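Local coordinates for tail spike protein gp49 (Pseudomonas phage LKA1, PDB 4RU4), which probably acts as a polysaccharide lyase in the phage tailspike, a trimer that degrades the O-specific polysaccharide of the Pseudomonas surface during virus entry, at residues L423-S428 against N453-G458; G467-L472 against S494-A499; L484-L489 against R511-G516; Y538-A543 against W595-Y600. All blocks are in the same frame, centred on the assembly; numbering follows the deposited sequence. Where two conformers were deposited one is given.

Contact 1 of 4, residues L423-S428 against N453-G458; sequences LIQGGS and NIQYSG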
# COMPACT_ATOMS: atom_id res chain seq x y z
N LEU B 423 -16.41 7.00 0.64
CA LEU B 423 -16.15 5.67 0.08
C LEU B 423 -15.51 4.77 1.10
O LEU B 423 -14.44 5.11 1.63
CB LEU B 423 -15.19 5.76 -1.11
CG LEU B 423 -15.50 6.85 -2.14
CD1 LEU B 423 -14.46 6.91 -3.24
CD2 LEU B 423 -16.91 6.70 -2.73
N ILE B 424 -16.09 3.59 1.32
CA ILE B 424 -15.48 2.59 2.18
C ILE B 424 -15.31 1.38 1.30
O ILE B 424 -16.30 0.80 0.82
CB ILE B 424 -16.33 2.25 3.42
CG1 ILE B 424 -16.42 3.42 4.39
CG2 ILE B 424 -15.73 1.04 4.16
CD1 ILE B 424 -17.44 4.48 3.98
N GLN B 425 -14.06 1.02 1.03
CA GLN B 425 -13.78 -0.03 0.06
C GLN B 425 -12.94 -1.14 0.67
O GLN B 425 -11.76 -0.96 0.98
CB GLN B 425 -13.10 0.50 -1.20
CG GLN B 425 -13.89 1.60 -1.94
CD GLN B 425 -13.20 1.99 -3.25
OE1 GLN B 425 -12.08 1.57 -3.51
NE2 GLN B 425 -13.87 2.79 -4.08
N GLY B 426 -13.55 -2.30 0.80
CA GLY B 426 -12.83 -3.48 1.23
C GLY B 426 -12.37 -3.37 2.67
O GLY B 426 -12.95 -2.63 3.49
N GLY B 427 -11.33 -4.13 2.99
CA GLY B 427 -10.81 -4.17 4.34
C GLY B 427 -11.77 -4.85 5.31
O GLY B 427 -12.62 -5.66 4.92
N SER B 428 -11.61 -4.53 6.60
CA SER B 428 -12.39 -5.21 7.63
C SER B 428 -12.73 -4.25 8.78
O SER B 428 -12.07 -3.24 8.98
CB SER B 428 -11.63 -6.43 8.17
OG SER B 428 -10.41 -6.03 8.80
N ASN B 453 -22.92 11.43 -1.42
CA ASN B 453 -22.95 10.08 -1.96
C ASN B 453 -22.17 9.10 -1.08
O ASN B 453 -21.11 9.44 -0.55
CB ASN B 453 -22.33 10.09 -3.36
CG ASN B 453 -23.00 11.10 -4.27
OD1 ASN B 453 -24.23 11.12 -4.38
ND2 ASN B 453 -22.21 11.98 -4.89
N ILE B 454 -22.70 7.88 -0.93
CA ILE B 454 -22.09 6.87 -0.07
C ILE B 454 -21.85 5.63 -0.88
O ILE B 454 -22.78 5.11 -1.53
CB ILE B 454 -23.04 6.44 1.10
CG1 ILE B 454 -23.61 7.63 1.87
CG2 ILE B 454 -22.33 5.46 2.04
CD1 ILE B 454 -22.60 8.50 2.48
N GLN B 455 -20.62 5.12 -0.83
CA GLN B 455 -20.32 3.81 -1.37
C GLN B 455 -19.77 2.99 -0.21
O GLN B 455 -18.66 3.24 0.26
CB GLN B 455 -19.24 3.92 -2.48
CG GLN B 455 -18.83 2.58 -3.12
CD GLN B 455 -17.49 2.63 -3.82
OE1 GLN B 455 -16.54 3.26 -3.34
NE2 GLN B 455 -17.40 1.97 -4.98
N TYR B 456 -20.53 1.99 0.26
CA TYR B 456 -20.03 1.15 1.34
C TYR B 456 -19.94 -0.27 0.74
O TYR B 456 -20.95 -0.94 0.54
CB TYR B 456 -20.99 1.27 2.53
CG TYR B 456 -20.36 0.89 3.87
CD1 TYR B 456 -20.02 -0.44 4.15
CD2 TYR B 456 -20.12 1.86 4.84
CE1 TYR B 456 -19.44 -0.79 5.37
CE2 TYR B 456 -19.54 1.52 6.05
CZ TYR B 456 -19.21 0.19 6.31
OH TYR B 456 -18.63 -0.14 7.52
N SER B 457 -18.72 -0.72 0.46
CA SER B 457 -18.51 -1.76 -0.55
C SER B 457 -17.37 -2.74 -0.24
O SER B 457 -16.21 -2.34 -0.18
CB SER B 457 -18.18 -1.03 -1.87
OG SER B 457 -17.86 -1.90 -2.94
N GLY B 458 -17.68 -4.03 -0.05
CA GLY B 458 -16.63 -5.05 0.04
C GLY B 458 -16.04 -5.35 1.41
O GLY B 458 -15.20 -6.24 1.56
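The Tyr456 ring carries Ile424 on one face: CG2 stands over its centre, 4.2 Å from the ring centroid, in a CH-pi contact, while Ile424 CD1 reaches ring atom CD2 at 3.8 Å. Two flat amides meet on the other side of the strand pair. Gln425 NE2 donates a nearly straight 2.8 Å bond to Gln455 OE1, which lies in the amide plane of Gln425, though the two amide planes stand 71° apart. With CG anti to its backbone N (chi1 179°) and the chain extended beyond, Gln455 crosses toward Gln425. Leu423 CD2 flanks Gln455 OE1 at 3.5 Å. The remaining amide ends are used between chains: Gln425 OE1 accepts from Gly427 N of the second subunit, and Gln455 NE2 donates to Gly458 O of that subunit, so these buried polar groups help to join the trimer. Tyr456 OH bonds to Gln459. The backbones run parallel, with Ile424 N to Gln455 O at 2.8 Å, Ser457 N to Ile424 O at 2.9 Å and Gly426 N to Ser457 O at 2.8 Å. Parallel, in-register pairing of successive coils, with Ile424 and Tyr456 on one face and Leu423 and the two glutamines on the other, is that of the parallel beta-helix of pectin lyase-like proteins.

Contact 2 of 4, residues G467-L472 against S494-A499; sequences GKVLQL and SGITLA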
# COMPACT_ATOMS: atom_id res chain seq x y z
N GLY B 467 -27.29 -2.57 14.84
CA GLY B 467 -28.56 -2.05 14.39
C GLY B 467 -28.62 -1.86 12.88
O GLY B 467 -29.50 -2.41 12.21
N LYS B 468 -27.68 -1.08 12.34
CA LYS B 468 -27.80 -0.64 10.94
C LYS B 468 -26.44 -0.51 10.30
O LYS B 468 -25.46 -0.30 11.01
CB LYS B 468 -28.45 0.76 10.85
CG LYS B 468 -29.54 1.02 11.88
CD LYS B 468 -30.27 2.33 11.60
CE LYS B 468 -31.33 2.61 12.69
NZ LYS B 468 -32.00 3.93 12.51
N VAL B 469 -26.40 -0.59 8.97
CA VAL B 469 -25.17 -0.27 8.24
C VAL B 469 -25.09 1.25 8.14
O VAL B 469 -24.18 1.85 8.70
CB VAL B 469 -25.10 -0.94 6.84
CG1 VAL B 469 -23.78 -0.60 6.11
CG2 VAL B 469 -25.26 -2.46 6.96
N LEU B 470 -26.07 1.88 7.48
CA LEU B 470 -26.07 3.33 7.31
C LEU B 470 -27.20 3.99 8.07
O LEU B 470 -28.32 3.46 8.14
CB LEU B 470 -26.20 3.72 5.83
CG LEU B 470 -25.23 3.06 4.86
CD1 LEU B 470 -25.49 3.60 3.46
CD2 LEU B 470 -23.76 3.28 5.29
N GLN B 471 -26.90 5.18 8.61
CA GLN B 471 -27.87 6.03 9.27
C GLN B 471 -27.69 7.41 8.63
O GLN B 471 -26.67 8.07 8.85
CB GLN B 471 -27.58 6.08 10.76
CG GLN B 471 -28.36 7.14 11.51
CD GLN B 471 -29.77 6.70 11.81
OE1 GLN B 471 -30.03 5.53 12.08
NE2 GLN B 471 -30.70 7.64 11.74
N LEU B 472 -28.64 7.81 7.78
CA LEU B 472 -28.50 9.03 6.97
C LEU B 472 -29.61 10.02 7.33
O LEU B 472 -30.78 9.79 7.01
CB LEU B 472 -28.55 8.69 5.46
CG LEU B 472 -27.55 7.59 5.03
CD1 LEU B 472 -27.76 7.15 3.59
CD2 LEU B 472 -26.08 8.01 5.26
N SER B 494 -28.33 -11.31 11.09
CA SER B 494 -29.73 -11.17 10.71
C SER B 494 -30.44 -10.09 11.55
O SER B 494 -30.10 -9.86 12.72
CB SER B 494 -30.47 -12.51 10.79
OG SER B 494 -30.58 -12.95 12.14
N GLY B 495 -31.40 -9.42 10.94
CA GLY B 495 -32.20 -8.43 11.65
C GLY B 495 -31.75 -6.99 11.50
O GLY B 495 -32.49 -6.08 11.87
N ILE B 496 -30.56 -6.77 10.93
CA ILE B 496 -30.09 -5.38 10.76
C ILE B 496 -30.89 -4.59 9.72
O ILE B 496 -31.61 -5.15 8.90
CB ILE B 496 -28.53 -5.30 10.53
CG1 ILE B 496 -28.07 -5.87 9.17
CG2 ILE B 496 -27.81 -6.04 11.69
CD1 ILE B 496 -28.29 -4.98 7.91
N THR B 497 -30.78 -3.27 9.78
CA THR B 497 -31.36 -2.38 8.79
C THR B 497 -30.23 -1.91 7.87
O THR B 497 -29.22 -1.42 8.34
CB THR B 497 -32.00 -1.17 9.48
OG1 THR B 497 -33.10 -1.64 10.30
CG2 THR B 497 -32.48 -0.14 8.46
N LEU B 498 -30.41 -2.03 6.56
CA LEU B 498 -29.34 -1.65 5.64
C LEU B 498 -29.09 -0.15 5.65
O LEU B 498 -27.95 0.30 5.71
CB LEU B 498 -29.68 -2.12 4.21
CG LEU B 498 -29.65 -3.62 4.03
CD1 LEU B 498 -30.43 -4.01 2.79
CD2 LEU B 498 -28.18 -4.06 3.94
N ALA B 499 -30.15 0.64 5.57
CA ALA B 499 -29.97 2.07 5.54
C ALA B 499 -31.20 2.80 6.02
O ALA B 499 -32.26 2.73 5.40
CB ALA B 499 -29.59 2.52 4.11
O HOH W 1 -32.63 -3.31 12.48
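Lys468 and Thr497 stand side by side, pointing the same way, on neighbouring parallel strands of the beta-helix; strand 497-501 is the outermost of its sheet within the chain. From the backbone outward, Lys468 CB rests on Thr497 O at 3.4 Å. CG, anti to the carbonyl carbon (chi1 -36°), lies 4.1 Å from Thr497 CB. The rest of the lysine side chain is extended and leads away from Thr497, carrying NZ to Gln471 OE1 on its own strand, a 2.6 Å bond that lies in the carbonyl plane on a lone pair. NZ is also bonded to Ser500 OG, a second link to the neighbouring strand.

Both segments then turn a corner, at Val469 and at Leu498. Val469 CB sits 3.3 Å from Leu498 O, and its CG2 touches Ile496 CD1. Leu498 O also accepts from Leu470 N at 3.0 Å, with the donor tilted 33° from the carbonyl plane. Past the corner, Leu470 CB and Ala499 CB meet at 4.0 Å on another face, where Leu470 also packs on Leu484 and Val486. Before it, Thr497 N donates to Gly467 O at 2.9 Å and Val469 N to Thr497 O. Beside this first rung a water lies 2.8 Å from Thr497 OG1 and hydrogen-bonds to it.

Contact 3 of 4, residues L484-L489 against R511-G516; sequences LIVENL and RMPVLG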
# COMPACT_ATOMS: atom_id res chain seq x y z
N LEU B 484 -26.34 5.94 -3.62
CA LEU B 484 -26.32 5.45 -2.26
C LEU B 484 -26.20 3.92 -2.38
O LEU B 484 -27.14 3.23 -2.76
CB LEU B 484 -27.63 5.88 -1.59
CG LEU B 484 -28.04 5.39 -0.22
CD1 LEU B 484 -26.81 5.26 0.64
CD2 LEU B 484 -29.01 6.46 0.36
N ILE B 485 -25.01 3.40 -2.08
CA ILE B 485 -24.67 2.02 -2.44
C ILE B 485 -24.17 1.27 -1.22
O ILE B 485 -23.28 1.74 -0.51
CB ILE B 485 -23.58 2.02 -3.55
CG1 ILE B 485 -24.19 2.51 -4.86
CG2 ILE B 485 -22.96 0.61 -3.72
CD1 ILE B 485 -23.15 2.88 -5.94
N VAL B 486 -24.81 0.13 -0.94
CA VAL B 486 -24.33 -0.85 0.04
C VAL B 486 -24.18 -2.20 -0.68
O VAL B 486 -25.13 -2.68 -1.25
CB VAL B 486 -25.33 -1.01 1.22
CG1 VAL B 486 -24.87 -2.10 2.19
CG2 VAL B 486 -25.46 0.31 1.96
N GLU B 487 -22.99 -2.81 -0.65
CA GLU B 487 -22.75 -3.98 -1.48
C GLU B 487 -21.59 -4.82 -0.97
O GLU B 487 -20.63 -4.30 -0.39
CB GLU B 487 -22.43 -3.56 -2.93
CG GLU B 487 -21.17 -2.66 -3.04
CD GLU B 487 -20.87 -2.18 -4.46
OE1 GLU B 487 -21.74 -2.38 -5.36
OE2 GLU B 487 -19.77 -1.61 -4.69
N ASN B 488 -21.69 -6.12 -1.23
CA ASN B 488 -20.58 -7.05 -1.03
C ASN B 488 -20.03 -7.00 0.39
O ASN B 488 -18.83 -7.01 0.59
CB ASN B 488 -19.47 -6.81 -2.06
CG ASN B 488 -19.99 -6.82 -3.49
OD1 ASN B 488 -20.81 -7.64 -3.85
ND2 ASN B 488 -19.53 -5.89 -4.31
N LEU B 489 -20.92 -6.95 1.38
CA LEU B 489 -20.48 -6.94 2.78
C LEU B 489 -20.52 -8.35 3.34
O LEU B 489 -21.44 -9.12 3.04
CB LEU B 489 -21.35 -6.03 3.62
CG LEU B 489 -21.40 -4.59 3.16
CD1 LEU B 489 -22.29 -3.75 4.11
CD2 LEU B 489 -19.97 -4.03 3.04
N ARG B 511 -28.44 1.22 -4.54
CA ARG B 511 -28.12 -0.18 -4.76
C ARG B 511 -28.03 -0.87 -3.39
O ARG B 511 -27.29 -0.41 -2.52
CB ARG B 511 -26.80 -0.33 -5.55
CG ARG B 511 -26.46 -1.74 -5.93
CD ARG B 511 -25.08 -1.84 -6.58
NE ARG B 511 -24.90 -0.88 -7.63
CZ ARG B 511 -23.76 -0.25 -7.91
NH1 ARG B 511 -22.61 -0.51 -7.27
NH2 ARG B 511 -23.77 0.62 -8.89
N MET B 512 -28.82 -1.93 -3.18
CA MET B 512 -28.88 -2.65 -1.90
C MET B 512 -28.76 -4.15 -2.18
O MET B 512 -29.18 -4.61 -3.25
CB MET B 512 -30.19 -2.36 -1.14
CG MET B 512 -30.36 -0.89 -0.74
SD MET B 512 -29.28 -0.47 0.64
CE MET B 512 -28.81 1.21 0.24
N PRO B 513 -28.16 -4.90 -1.24
CA PRO B 513 -27.76 -6.29 -1.50
C PRO B 513 -28.96 -7.19 -1.78
O PRO B 513 -30.08 -6.88 -1.34
CB PRO B 513 -27.11 -6.73 -0.18
CG PRO B 513 -26.74 -5.44 0.55
CD PRO B 513 -27.76 -4.43 0.11
N VAL B 514 -28.71 -8.30 -2.46
CA VAL B 514 -29.73 -9.29 -2.79
C VAL B 514 -29.90 -10.31 -1.66
O VAL B 514 -28.92 -10.78 -1.09
CB VAL B 514 -29.34 -10.05 -4.10
CG1 VAL B 514 -30.44 -11.04 -4.52
CG2 VAL B 514 -29.07 -9.04 -5.21
N LEU B 515 -31.15 -10.63 -1.35
CA LEU B 515 -31.45 -11.71 -0.42
C LEU B 515 -32.41 -12.62 -1.17
O LEU B 515 -33.12 -12.15 -2.05
CB LEU B 515 -32.13 -11.16 0.84
CG LEU B 515 -31.20 -10.34 1.72
CD1 LEU B 515 -31.98 -9.66 2.85
CD2 LEU B 515 -30.09 -11.25 2.28
N GLY B 516 -32.44 -13.90 -0.81
CA GLY B 516 -33.30 -14.83 -1.53
C GLY B 516 -33.26 -16.24 -0.97
O GLY B 516 -32.47 -16.53 -0.07
O HOH W 2 -19.74 0.64 -6.21
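Ile485 and Arg511 extend side by side in the same direction from paired parallel strands, and the isoleucine covers part of the guanidinium. Its CD1 stands 3.4 Å above that plane, displaced toward the rim. Arg511 leaves the backbone with CG anti to N and bends at chi3 (-49°). Glu487 comes in across it: Glu487 OE1 meets Arg511 NH1 in a 2.8 Å salt bridge that lies in the guanidinium plane but approaches from above the carboxylate plane, the two planes being 30° apart. Glu487 OE2 accepts from Ser457 OG and from a water at 2.7 Å; the same water takes a weak bond from Arg511 NH1. Arg511 NH2 bonds to Leu489 O of the second subunit and forms a salt bridge with the C-terminal carboxylate of Val602, so two negative groups probably stabilise its charge.

On the other face Val486 lies against a bent Met512. Val486 CG2 touches Met512 CE at 3.9 Å, while Met512 SD is 4.0 Å from Val486 CB. The backbone ladder is short: Arg511 N donates to Leu484 O and Val486 N to Arg511 O, both at 3.0 Å. At the next position Pro513 has no N-H to offer Val486 O; its CD rests on that oxygen at 3.4 Å, and the two strands diverge. Strand 510-522 thus pairs first with a rung of the beta-helix and then with strand 590-600, antiparallel, a junction between the pectin lyase-like helix and the Ig-like C-terminal domain of the tailspike.

Contact 4 of 4, residues Y538-A543 against W595-Y600; sequences YIYPKA and WQAGIY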
# COMPACT_ATOMS: atom_id res chain seq x y z
N TYR B 538 -32.25 -8.83 6.11
CA TYR B 538 -32.00 -7.40 6.32
C TYR B 538 -33.24 -6.59 5.96
O TYR B 538 -33.98 -6.93 5.05
CB TYR B 538 -30.83 -6.92 5.44
CG TYR B 538 -29.62 -7.84 5.51
CD1 TYR B 538 -29.20 -8.37 6.73
CD2 TYR B 538 -28.94 -8.20 4.36
CE1 TYR B 538 -28.12 -9.24 6.79
CE2 TYR B 538 -27.83 -9.08 4.42
CZ TYR B 538 -27.44 -9.59 5.64
OH TYR B 538 -26.38 -10.45 5.71
N ILE B 539 -33.45 -5.48 6.66
CA ILE B 539 -34.53 -4.57 6.33
C ILE B 539 -34.05 -3.54 5.30
O ILE B 539 -33.05 -2.85 5.51
CB ILE B 539 -35.04 -3.85 7.60
CG1 ILE B 539 -35.57 -4.88 8.61
CG2 ILE B 539 -36.11 -2.82 7.23
CD1 ILE B 539 -35.61 -4.37 10.02
N TYR B 540 -34.77 -3.43 4.18
CA TYR B 540 -34.44 -2.48 3.11
C TYR B 540 -34.96 -1.06 3.41
O TYR B 540 -35.85 -0.90 4.25
CB TYR B 540 -35.02 -2.98 1.77
CG TYR B 540 -34.34 -4.23 1.25
CD1 TYR B 540 -33.17 -4.15 0.49
CD2 TYR B 540 -34.88 -5.51 1.53
CE1 TYR B 540 -32.54 -5.29 0.02
CE2 TYR B 540 -34.25 -6.67 1.07
CZ TYR B 540 -33.08 -6.55 0.29
OH TYR B 540 -32.45 -7.69 -0.18
N PRO B 541 -34.40 -0.03 2.75
CA PRO B 541 -34.91 1.33 2.98
C PRO B 541 -36.32 1.54 2.45
O PRO B 541 -37.00 2.45 2.91
CB PRO B 541 -33.93 2.24 2.21
CG PRO B 541 -32.74 1.37 1.87
CD PRO B 541 -33.23 -0.06 1.85
N LYS B 542 -36.76 0.71 1.51
CA LYS B 542 -38.12 0.79 0.95
C LYS B 542 -38.41 -0.59 0.36
O LYS B 542 -37.52 -1.43 0.36
CB LYS B 542 -38.19 1.86 -0.14
CG LYS B 542 -37.19 1.64 -1.29
CD LYS B 542 -37.10 2.89 -2.18
CE LYS B 542 -36.30 2.62 -3.43
NZ LYS B 542 -36.34 3.80 -4.36
N ALA B 543 -39.63 -0.83 -0.12
CA ALA B 543 -39.95 -2.15 -0.69
C ALA B 543 -38.96 -2.47 -1.81
O ALA B 543 -38.72 -1.67 -2.70
CB ALA B 543 -41.35 -2.18 -1.22
N TRP B 595 -37.49 -17.18 -4.38
CA TRP B 595 -37.76 -15.74 -4.26
C TRP B 595 -36.45 -15.01 -4.09
O TRP B 595 -35.45 -15.59 -3.61
CB TRP B 595 -38.67 -15.46 -3.05
CG TRP B 595 -37.95 -15.69 -1.73
CD1 TRP B 595 -37.85 -16.87 -1.06
CD2 TRP B 595 -37.20 -14.73 -0.97
NE1 TRP B 595 -37.10 -16.71 0.09
CE2 TRP B 595 -36.67 -15.41 0.16
CE3 TRP B 595 -36.90 -13.36 -1.14
CZ2 TRP B 595 -35.89 -14.77 1.13
CZ3 TRP B 595 -36.11 -12.72 -0.18
CH2 TRP B 595 -35.61 -13.44 0.95
N GLN B 596 -36.43 -13.75 -4.50
CA GLN B 596 -35.28 -12.91 -4.19
C GLN B 596 -35.67 -11.44 -4.22
O GLN B 596 -36.69 -11.05 -4.79
CB GLN B 596 -34.12 -13.20 -5.15
CG GLN B 596 -34.35 -12.77 -6.60
CD GLN B 596 -33.35 -13.42 -7.50
OE1 GLN B 596 -33.38 -14.64 -7.70
NE2 GLN B 596 -32.38 -12.65 -7.98
N ALA B 597 -34.85 -10.62 -3.58
CA ALA B 597 -35.19 -9.22 -3.34
C ALA B 597 -33.89 -8.41 -3.41
O ALA B 597 -32.84 -8.88 -2.95
CB ALA B 597 -35.84 -9.06 -1.93
N GLY B 598 -33.96 -7.19 -3.95
CA GLY B 598 -32.80 -6.33 -3.97
C GLY B 598 -33.21 -4.96 -4.48
O GLY B 598 -34.37 -4.78 -4.85
N ILE B 599 -32.29 -3.99 -4.45
CA ILE B 599 -32.59 -2.70 -5.04
C ILE B 599 -31.49 -2.36 -6.04
O ILE B 599 -30.31 -2.47 -5.72
CB ILE B 599 -32.83 -1.60 -3.97
CG1 ILE B 599 -34.01 -1.99 -3.03
CG2 ILE B 599 -33.16 -0.27 -4.66
CD1 ILE B 599 -34.22 -1.04 -1.78
N TYR B 600 -31.87 -1.94 -7.25
CA TYR B 600 -30.91 -1.91 -8.35
C TYR B 600 -31.13 -0.66 -9.19
O TYR B 600 -31.45 -0.78 -10.36
CB TYR B 600 -31.09 -3.14 -9.26
CG TYR B 600 -31.38 -4.46 -8.55
CD1 TYR B 600 -30.36 -5.19 -7.96
CD2 TYR B 600 -32.66 -4.99 -8.53
CE1 TYR B 600 -30.63 -6.42 -7.33
CE2 TYR B 600 -32.94 -6.19 -7.90
CZ TYR B 600 -31.93 -6.91 -7.32
OH TYR B 600 -32.24 -8.12 -6.71
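Tyr540 OH is hydrogen-bonded to the backbone oxygen of Pro513 and lies 3.0 Å from a second carbonyl, Ala597 O, across the contact. No backbone hydrogen bond joins residues 538-543 to 595-600; the side chains do the joining. The Tyr540 ring leans obliquely against the strand, with CE2 4.2 Å from Ala597 CB and CE1 4.1 Å from Gly598 CA. At the other end of the ring, Tyr540 CD1 meets Ile599 CD1 at 4.0 Å as the two side chains pass, heading opposite ways. Phe536 meets the tyrosine ring with its plane turned about 80°.

Ile599 has more of its surface covered across the contact than any other residue of its segment. Ile599 CD1, anti to CA (chi2 172°), also touches Pro541 CD at 3.9 Å and lies 4.0 Å from Lys542 CG. Lys542 runs on extended from CG, and its NZ forms a salt bridge with Glu601, tying the loop a second time to the C-terminal end of the chain.

Gly598, with no side chain in the way, lets Tyr600 lay the rim of its ring against the glycine backbone, where Gly598 C is 3.6 Å above the plane of the Tyr600 ring. Within the loop, Ile539 exchanges backbone hydrogen bonds with Ile496 and Leu498. A strand-to-strand loop of the Ig-like domain is packed, chiefly through Tyr540 and Ile599, on the terminal strand 590-600, where the beta-strand-rich C-terminal domain meets the end of the beta-helix.

Overall arrangement
Along the chain, contact 1 comes first, closing a loop of 24 residues between successive coils of the beta-helix. Contacts 2 and 3 follow and cross: the chain passes through 467-472, 484-489, 494-499 and 511-516, so each closes its loop across a segment of the other, and leucines of both pack together inside the beta-helix. Contact 1 adjoins both, through Tyr456 and Leu470, and through strand 452-463 lying beside strand 484-487. Contact 4 closes the longest loop, 51 residues within the C-terminal part. It reaches contact 2 where loop 538-543 lies beside strand 497-501, and contact 3 through Leu515, joining the beta-helix to the Ig-like domain. Contacts 1, 3 and 4 also touch the second subunit.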